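Local coordinates for LbaCas13a (C2c2) (Lachnospiraceae bacterium, PDB 5W1I), which is a CRISPR effector that probably binds and matures a guide RNA and, once directed to a matching RNA, cuts RNA through its HEPN nuclease domains, at residues 1308-1313 with 1321-1326; 1210-1215 with 1223-1228. All blocks are in the same frame, centred on the assembly; numbering follows the deposited sequence.

Interaction 1. Residues 1308-1313 with 1321-1326; sequences KMIGID and KEKECA. With nucleotides of chain A.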
loop_
_atom_site.group_PDB
_atom_site.type_symbol
_atom_site.label_atom_id
_atom_site.label_comp_id
_atom_site.label_asym_id
_atom_site.label_seq_id
_atom_site.Cartn_x
_atom_site.Cartn_y
_atom_site.Cartn_z
ATOM N N LYS B 1308 -12.016 -20.612 -14.307
ATOM C CA LYS B 1308 -11.975 -19.339 -15.014
ATOM C C LYS B 1308 -12.220 -19.598 -16.492
ATOM O O LYS B 1308 -11.955 -20.692 -16.997
ATOM C CB LYS B 1308 -10.634 -18.615 -14.830
ATOM C CG LYS B 1308 -9.473 -19.284 -15.551
ATOM C CD LYS B 1308 -8.184 -18.489 -15.419
ATOM C CE LYS B 1308 -6.994 -19.307 -15.895
ATOM N NZ LYS B 1308 -5.751 -18.492 -15.995
ATOM N N MET B 1309 -12.731 -18.582 -17.179
ATOM C CA MET B 1309 -12.999 -18.667 -18.606
ATOM C C MET B 1309 -11.844 -18.065 -19.398
ATOM O O MET B 1309 -11.198 -17.110 -18.963
ATOM C CB MET B 1309 -14.305 -17.949 -18.959
ATOM C CG MET B 1309 -15.542 -18.551 -18.304
ATOM S SD MET B 1309 -15.721 -20.317 -18.626
ATOM C CE MET B 1309 -16.067 -20.309 -20.383
ATOM N N ILE B 1310 -11.591 -18.640 -20.571
ATOM C CA ILE B 1310 -10.577 -18.146 -21.497
ATOM C C ILE B 1310 -11.301 -17.627 -22.729
ATOM O O ILE B 1310 -11.795 -18.413 -23.549
ATOM C CB ILE B 1310 -9.552 -19.226 -21.868
ATOM C CG1 ILE B 1310 -8.802 -19.707 -20.626
ATOM C CG2 ILE B 1310 -8.577 -18.699 -22.912
ATOM C CD1 ILE B 1310 -7.601 -20.564 -20.949
ATOM N N GLY B 1311 -11.372 -16.308 -22.859
ATOM C CA GLY B 1311 -12.075 -15.689 -23.959
ATOM C C GLY B 1311 -13.529 -15.411 -23.628
ATOM O O GLY B 1311 -14.088 -15.893 -22.640
ATOM N N ILE B 1312 -14.149 -14.603 -24.481
ATOM C CA ILE B 1312 -15.546 -14.218 -24.339
ATOM C C ILE B 1312 -16.301 -14.736 -25.554
ATOM O O ILE B 1312 -15.782 -14.702 -26.676
ATOM C CB ILE B 1312 -15.705 -12.689 -24.197
ATOM C CG1 ILE B 1312 -14.829 -12.169 -23.054
ATOM C CG2 ILE B 1312 -17.159 -12.321 -23.945
ATOM C CD1 ILE B 1312 -15.188 -12.734 -21.697
ATOM N N ASP B 1313 -17.522 -15.221 -25.332
ATOM C CA ASP B 1313 -18.319 -15.747 -26.431
ATOM C C ASP B 1313 -18.726 -14.625 -27.376
ATOM O O ASP B 1313 -19.032 -13.507 -26.950
ATOM C CB ASP B 1313 -19.563 -16.461 -25.900
ATOM C CG ASP B 1313 -19.238 -17.784 -25.234
ATOM O OD1 ASP B 1313 -18.357 -18.506 -25.747
ATOM O OD2 ASP B 1313 -19.864 -18.102 -24.201
ATOM N N LYS B 1321 -13.730 -21.156 -23.338
ATOM C CA LYS B 1321 -13.492 -22.443 -22.701
ATOM C C LYS B 1321 -13.129 -22.243 -21.233
ATOM O O LYS B 1321 -12.620 -21.190 -20.838
ATOM C CB LYS B 1321 -12.378 -23.214 -23.416
ATOM C CG LYS B 1321 -12.683 -23.511 -24.877
ATOM C CD LYS B 1321 -14.012 -24.237 -25.021
ATOM C CE LYS B 1321 -14.440 -24.334 -26.478
ATOM N NZ LYS B 1321 -13.474 -25.115 -27.298
ATOM N N GLU B 1322 -13.394 -23.268 -20.431
ATOM C CA GLU B 1322 -13.161 -23.227 -18.996
ATOM C C GLU B 1322 -11.833 -23.892 -18.650
ATOM O O GLU B 1322 -11.387 -24.822 -19.325
ATOM C CB GLU B 1322 -14.304 -23.915 -18.244
ATOM C CG GLU B 1322 -14.440 -23.497 -16.791
ATOM C CD GLU B 1322 -15.599 -24.181 -16.092
ATOM O OE1 GLU B 1322 -15.631 -25.430 -16.069
ATOM O OE2 GLU B 1322 -16.480 -23.468 -15.566
ATOM N N LYS B 1323 -11.209 -23.408 -17.578
ATOM C CA LYS B 1323 -9.888 -23.865 -17.174
ATOM C C LYS B 1323 -9.749 -23.663 -15.671
ATOM O O LYS B 1323 -10.419 -22.809 -15.085
ATOM C CB LYS B 1323 -8.792 -23.111 -17.949
ATOM C CG LYS B 1323 -7.423 -23.062 -17.282
ATOM C CD LYS B 1323 -6.408 -22.293 -18.110
ATOM C CE LYS B 1323 -5.015 -22.887 -17.964
ATOM N NZ LYS B 1323 -3.964 -21.996 -18.536
ATOM N N GLU B 1324 -8.893 -24.475 -15.047
ATOM C CA GLU B 1324 -8.628 -24.325 -13.624
ATOM C C GLU B 1324 -8.097 -22.927 -13.322
ATOM O O GLU B 1324 -7.420 -22.302 -14.142
ATOM C CB GLU B 1324 -7.619 -25.373 -13.149
ATOM C CG GLU B 1324 -8.033 -26.812 -13.407
ATOM C CD GLU B 1324 -7.344 -27.400 -14.624
ATOM O OE1 GLU B 1324 -7.138 -26.659 -15.609
ATOM O OE2 GLU B 1324 -7.008 -28.603 -14.594
ATOM N N CYS B 1325 -8.411 -22.442 -12.124
ATOM C CA CYS B 1325 -8.022 -21.107 -11.702
ATOM C C CYS B 1325 -7.616 -21.145 -10.239
ATOM O O CYS B 1325 -8.092 -21.982 -9.469
ATOM C CB CYS B 1325 -9.164 -20.099 -11.904
ATOM S SG CYS B 1325 -8.772 -18.395 -11.438
ATOM N N ALA B 1326 -6.720 -20.236 -9.864
ATOM C CA ALA B 1326 -6.358 -20.097 -8.462
ATOM C C ALA B 1326 -7.565 -19.632 -7.661
ATOM O O ALA B 1326 -8.301 -18.733 -8.079
ATOM C CB ALA B 1326 -5.203 -19.106 -8.305
ATOM O "O5'" A A 1 -1.663 -22.433 -17.528
ATOM C "C5'" A A 1 -1.184 -22.248 -16.205
ATOM C "C4'" A A 1 -2.189 -21.516 -15.351
ATOM O "O4'" A A 1 -3.421 -22.282 -15.284
ATOM C "C3'" A A 1 -1.800 -21.311 -13.896
ATOM O "O3'" A A 1 -0.943 -20.199 -13.706
ATOM C "C2'" A A 1 -3.151 -21.163 -13.210
ATOM O "O2'" A A 1 -3.679 -19.862 -13.424
ATOM C "C1'" A A 1 -3.997 -22.159 -14.002
ATOM N N9 A A 1 -4.021 -23.497 -13.382
ATOM C C8 A A 1 -3.549 -24.663 -13.932
ATOM N N7 A A 1 -3.701 -25.715 -13.165
ATOM C C5 A A 1 -4.320 -25.210 -12.031
ATOM C C6 A A 1 -4.751 -25.825 -10.843
ATOM N N6 A A 1 -4.618 -27.129 -10.594
ATOM N N1 A A 1 -5.330 -25.041 -9.907
ATOM C C2 A A 1 -5.461 -23.733 -10.160
ATOM N N3 A A 1 -5.098 -23.041 -11.238
ATOM C C4 A A 1 -4.525 -23.846 -12.149
ATOM P P A A 2 0.375 -20.337 -12.797
ATOM O OP1 A A 2 1.154 -19.081 -12.940
ATOM O OP2 A A 2 1.023 -21.640 -13.091
ATOM O "O5'" A A 2 -0.188 -20.408 -11.310
ATOM C "C5'" A A 2 -0.989 -19.363 -10.779
ATOM C "C4'" A A 2 -1.654 -19.787 -9.496
ATOM O "O4'" A A 2 -2.600 -20.857 -9.762
ATOM C "C3'" A A 2 -0.733 -20.367 -8.435
ATOM O "O3'" A A 2 -0.063 -19.371 -7.684
ATOM C "C2'" A A 2 -1.677 -21.227 -7.606
ATOM O "O2'" A A 2 -2.436 -20.426 -6.714
ATOM C "C1'" A A 2 -2.612 -21.771 -8.686
ATOM N N9 A A 2 -2.168 -23.085 -9.182
ATOM C C8 A A 2 -1.497 -23.363 -10.347
ATOM N N7 A A 2 -1.237 -24.637 -10.514
ATOM C C5 A A 2 -1.770 -25.235 -9.380
ATOM C C6 A A 2 -1.824 -26.574 -8.952
ATOM N N6 A A 2 -1.312 -27.591 -9.648
ATOM N N1 A A 2 -2.429 -26.832 -7.772
ATOM C C2 A A 2 -2.942 -25.811 -7.075
ATOM N N3 A A 2 -2.955 -24.513 -7.372
ATOM C C4 A A 2 -2.346 -24.291 -8.551
HETATM O O HOH W 1 -4.097 -19.455 -17.967
#

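Interaction 2. Residues 1210-1215 with 1223-1228; sequences GEFYRY and SDCYAS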
loop_
_atom_site.group_PDB
_atom_site.type_symbol
_atom_site.label_atom_id
_atom_site.label_comp_id
_atom_site.label_asym_id
_atom_site.label_seq_id
_atom_site.Cartn_x
_atom_site.Cartn_y
_atom_site.Cartn_z
ATOM N N GLY B 1210 -10.339 1.559 -29.701
ATOM C CA GLY B 1210 -10.858 1.334 -31.039
ATOM C C GLY B 1210 -10.342 2.338 -32.050
ATOM O O GLY B 1210 -10.130 1.998 -33.217
ATOM N N GLU B 1211 -10.125 3.583 -31.621
ATOM C CA GLU B 1211 -9.555 4.582 -32.519
ATOM C C GLU B 1211 -8.081 4.314 -32.794
ATOM O O GLU B 1211 -7.598 4.598 -33.896
ATOM C CB GLU B 1211 -9.741 5.983 -31.933
ATOM C CG GLU B 1211 -11.184 6.462 -31.926
ATOM C CD GLU B 1211 -11.406 7.628 -30.984
ATOM O OE1 GLU B 1211 -10.420 8.102 -30.381
ATOM O OE2 GLU B 1211 -12.567 8.070 -30.844
ATOM N N PHE B 1212 -7.353 3.772 -31.812
ATOM C CA PHE B 1212 -5.960 3.404 -32.044
ATOM C C PHE B 1212 -5.848 2.323 -33.111
ATOM O O PHE B 1212 -4.964 2.384 -33.975
ATOM C CB PHE B 1212 -5.312 2.942 -30.737
ATOM C CG PHE B 1212 -3.841 2.643 -30.859
ATOM C CD1 PHE B 1212 -3.401 1.385 -31.243
ATOM C CD2 PHE B 1212 -2.898 3.622 -30.587
ATOM C CE1 PHE B 1212 -2.053 1.110 -31.354
ATOM C CE2 PHE B 1212 -1.546 3.352 -30.696
ATOM C CZ PHE B 1212 -1.123 2.095 -31.080
ATOM N N TYR B 1213 -6.729 1.319 -33.063
ATOM C CA TYR B 1213 -6.736 0.292 -34.099
ATOM C C TYR B 1213 -7.020 0.897 -35.468
ATOM O O TYR B 1213 -6.422 0.491 -36.472
ATOM C CB TYR B 1213 -7.765 -0.789 -33.767
ATOM C CG TYR B 1213 -7.244 -1.877 -32.855
ATOM C CD1 TYR B 1213 -7.211 -1.701 -31.476
ATOM C CD2 TYR B 1213 -6.785 -3.081 -33.373
ATOM C CE1 TYR B 1213 -6.734 -2.695 -30.639
ATOM C CE2 TYR B 1213 -6.308 -4.079 -32.546
ATOM C CZ TYR B 1213 -6.285 -3.882 -31.180
ATOM O OH TYR B 1213 -5.809 -4.878 -30.357
ATOM N N ARG B 1214 -7.933 1.869 -35.527
ATOM C CA ARG B 1214 -8.203 2.558 -36.784
ATOM C C ARG B 1214 -6.985 3.340 -37.260
ATOM O O ARG B 1214 -6.779 3.493 -38.470
ATOM C CB ARG B 1214 -9.403 3.489 -36.618
ATOM C CG ARG B 1214 -10.716 2.770 -36.335
ATOM C CD ARG B 1214 -11.187 1.972 -37.541
ATOM N NE ARG B 1214 -11.304 2.815 -38.727
ATOM C CZ ARG B 1214 -11.585 2.364 -39.946
ATOM N NH1 ARG B 1214 -11.779 1.068 -40.149
ATOM N NH2 ARG B 1214 -11.669 3.210 -40.961
ATOM N N TYR B 1215 -6.168 3.839 -36.330
ATOM C CA TYR B 1215 -4.929 4.506 -36.708
ATOM C C TYR B 1215 -3.856 3.502 -37.116
ATOM O O TYR B 1215 -3.084 3.761 -38.047
ATOM C CB TYR B 1215 -4.434 5.383 -35.555
ATOM C CG TYR B 1215 -2.929 5.528 -35.485
ATOM C CD1 TYR B 1215 -2.243 6.309 -36.406
ATOM C CD2 TYR B 1215 -2.197 4.900 -34.484
ATOM C CE1 TYR B 1215 -0.870 6.448 -36.344
ATOM C CE2 TYR B 1215 -0.821 5.035 -34.411
ATOM C CZ TYR B 1215 -0.164 5.812 -35.344
ATOM O OH TYR B 1215 1.203 5.951 -35.279
ATOM N N SER B 1223 1.017 -7.723 -36.637
ATOM C CA SER B 1223 -0.192 -7.334 -37.354
ATOM C C SER B 1223 -1.158 -6.588 -36.437
ATOM O O SER B 1223 -2.089 -5.930 -36.903
ATOM C CB SER B 1223 -0.878 -8.563 -37.954
ATOM O OG SER B 1223 -2.123 -8.219 -38.537
ATOM N N ASP B 1224 -0.922 -6.687 -35.132
ATOM C CA ASP B 1224 -1.701 -5.980 -34.117
ATOM C C ASP B 1224 -0.731 -5.101 -33.333
ATOM O O ASP B 1224 -0.066 -5.574 -32.405
ATOM C CB ASP B 1224 -2.436 -6.965 -33.208
ATOM C CG ASP B 1224 -3.470 -6.291 -32.318
ATOM O OD1 ASP B 1224 -3.233 -5.151 -31.863
ATOM O OD2 ASP B 1224 -4.527 -6.906 -32.069
ATOM N N CYS B 1225 -0.649 -3.824 -33.717
ATOM C CA CYS B 1225 0.299 -2.914 -33.082
ATOM C C CYS B 1225 -0.037 -2.683 -31.614
ATOM O O CYS B 1225 0.865 -2.598 -30.773
ATOM C CB CYS B 1225 0.331 -1.585 -33.837
ATOM S SG CYS B 1225 1.507 -0.385 -33.176
ATOM N N TYR B 1226 -1.327 -2.567 -31.289
ATOM C CA TYR B 1226 -1.734 -2.398 -29.897
ATOM C C TYR B 1226 -1.256 -3.563 -29.036
ATOM O O TYR B 1226 -0.724 -3.363 -27.937
ATOM C CB TYR B 1226 -3.256 -2.257 -29.820
ATOM C CG TYR B 1226 -3.814 -2.176 -28.413
ATOM C CD1 TYR B 1226 -3.985 -0.950 -27.782
ATOM C CD2 TYR B 1226 -4.187 -3.324 -27.724
ATOM C CE1 TYR B 1226 -4.500 -0.872 -26.498
ATOM C CE2 TYR B 1226 -4.699 -3.256 -26.444
ATOM C CZ TYR B 1226 -4.854 -2.029 -25.837
ATOM O OH TYR B 1226 -5.367 -1.962 -24.562
ATOM N N ALA B 1227 -1.427 -4.788 -29.527
ATOM C CA ALA B 1227 -1.072 -5.988 -28.782
ATOM C C ALA B 1227 0.355 -6.454 -29.047
ATOM O O ALA B 1227 0.735 -7.533 -28.581
ATOM C CB ALA B 1227 -2.056 -7.118 -29.100
ATOM N N SER B 1228 1.148 -5.671 -29.775
ATOM C CA SER B 1228 2.515 -6.073 -30.081
ATOM C C SER B 1228 3.343 -6.172 -28.806
ATOM O O SER B 1228 3.397 -5.231 -28.007
ATOM C CB SER B 1228 3.150 -5.080 -31.053
ATOM O OG SER B 1228 4.436 -5.520 -31.461
#

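Interaction 1. Residues 1308-1313 with 1321-1326
Lys1308 packs against Cys1325 and runs alongside Lys1323, the two lysines pointing the same way. Lys1308 CB lies 3.6 Å from Cys1325 CB. CG sits between the backbone N and the carbonyl carbon (chi1 70°), which keeps it near Cys1325 CB and Lys1323 O. From there the chain is extended: Lys1308 CD passes Cys1325 SG at 4.0 Å, and Lys1308 CE comes to 3.5 Å from Glu1324 O. The terminal NZ forms salt bridges with Glu1238 and with Asp1271 of helix 1262-1273, and it also gives a hydrogen bond to a water that Lys1323 NZ shares. This pair of acids and the bridging water probably offset the nearness of the two ammonium groups. With an alanine here, Glu1238 and Asp1271 would probably be left without their lysine partner and a gap opened beside Cys1325.

The backbone evidence is that of an antiparallel beta hairpin. Lys1308 and Lys1323 form a hydrogen-bonded pair, with Lys1308 N to Lys1323 O at 2.8 Å and a return bond. Met1309 and Glu1322 are a non-hydrogen-bonded pair, whereas Ile1310 N bonds to Lys1321 O, answered by only a weak bond from Lys1321 N.

Ile1310 CD1 presses on Lys1323 CD at 3.5 Å, on the same face as Lys1308. Beyond that contact Lys1323 bends at chi3 (-146°), and Lys1323 NZ gives a hydrogen bond to O5' of nucleotide A1 of chain A, 2.5 Å as modelled. On the other face Met1309 SD meets Glu1322 CB at 3.9 Å. Further along the strand, Ala1326 CB touches the sugar of nucleotide A2 of chain A.

Interaction 2. Residues 1210-1215 with 1223-1228
The Phe1212 ring meets the 1223-1228 loop with its edge: Tyr1226 N lies near the ring plane, 3.7 Å from Phe1212 CE1, and Cys1225 SG sits close to the same plane, 4.2 Å from Phe1212 CZ, a sulfur-aromatic contact. One face of this phenyl is met, toward its rim, by CD2 of Tyr1215 from the same helix. Phe1212 CD1 in turn approaches the edge of the Tyr1226 ring. Tyr1213 and Tyr1226 form an oblique aromatic pair, with centroids 5.5 Å apart and planes inclined at 37°; the closest apolar touch is Tyr1213 CE1 to Tyr1226 CB at 3.6 Å.

At the hydroxyl end of Tyr1213, Asp1224 OD2 lies in the ring plane and accepts a 2.9 Å hydrogen bond from Tyr1213 OH through its syn lone pair. The carboxylate is turned 80° from the phenol. Asp1224 CG stands anti to the backbone N (chi1 -169°), bringing the acid against Tyr1213 while Asp1224 OD1 takes a 3.0 Å bond from Ala1227 N, arriving from above the carboxylate plane. That second bond is an Asx motif, set at the entry to the type I turn from Cys1225 to Ser1228.

The contact thus joins the end of helix 1205-1216 to the loop that follows it. Helix 1171-1178 backs Phe1212 through Ile1172 and Gln1175, and Gln1137 bonds to Tyr1226 O. Since Asp1224 is gripped by a side-chain donor and a backbone donor, one on each oxygen, its rotation is probably restricted, and the two bonds would be expected to stabilise its negative charge.

How the interactions relate
Interaction 2 comes first along the chain and closes before interaction 1 opens; their centres are 25 Å apart and their nearest atoms about 14 Å, with no direct touch. They share no helix or strand. Interaction 2 fastens a loop to helix 1205-1216, whereas interaction 1 ties strand 1297-1310 to strand 1321-1330, an outermost strand of a four-stranded antiparallel sheet. Between them runs a helical region whose helices 1239-1250 and 1262-1273 pack on interaction 1; an Arg-Asn-x-x-x-His sequence consistent with a HEPN nuclease motif begins in helix 1239-1250 and ends just beyond it. Interaction 1 touches the RNA directly, while interaction 2, about 19 Å from it at the nearest atom, is protein packing.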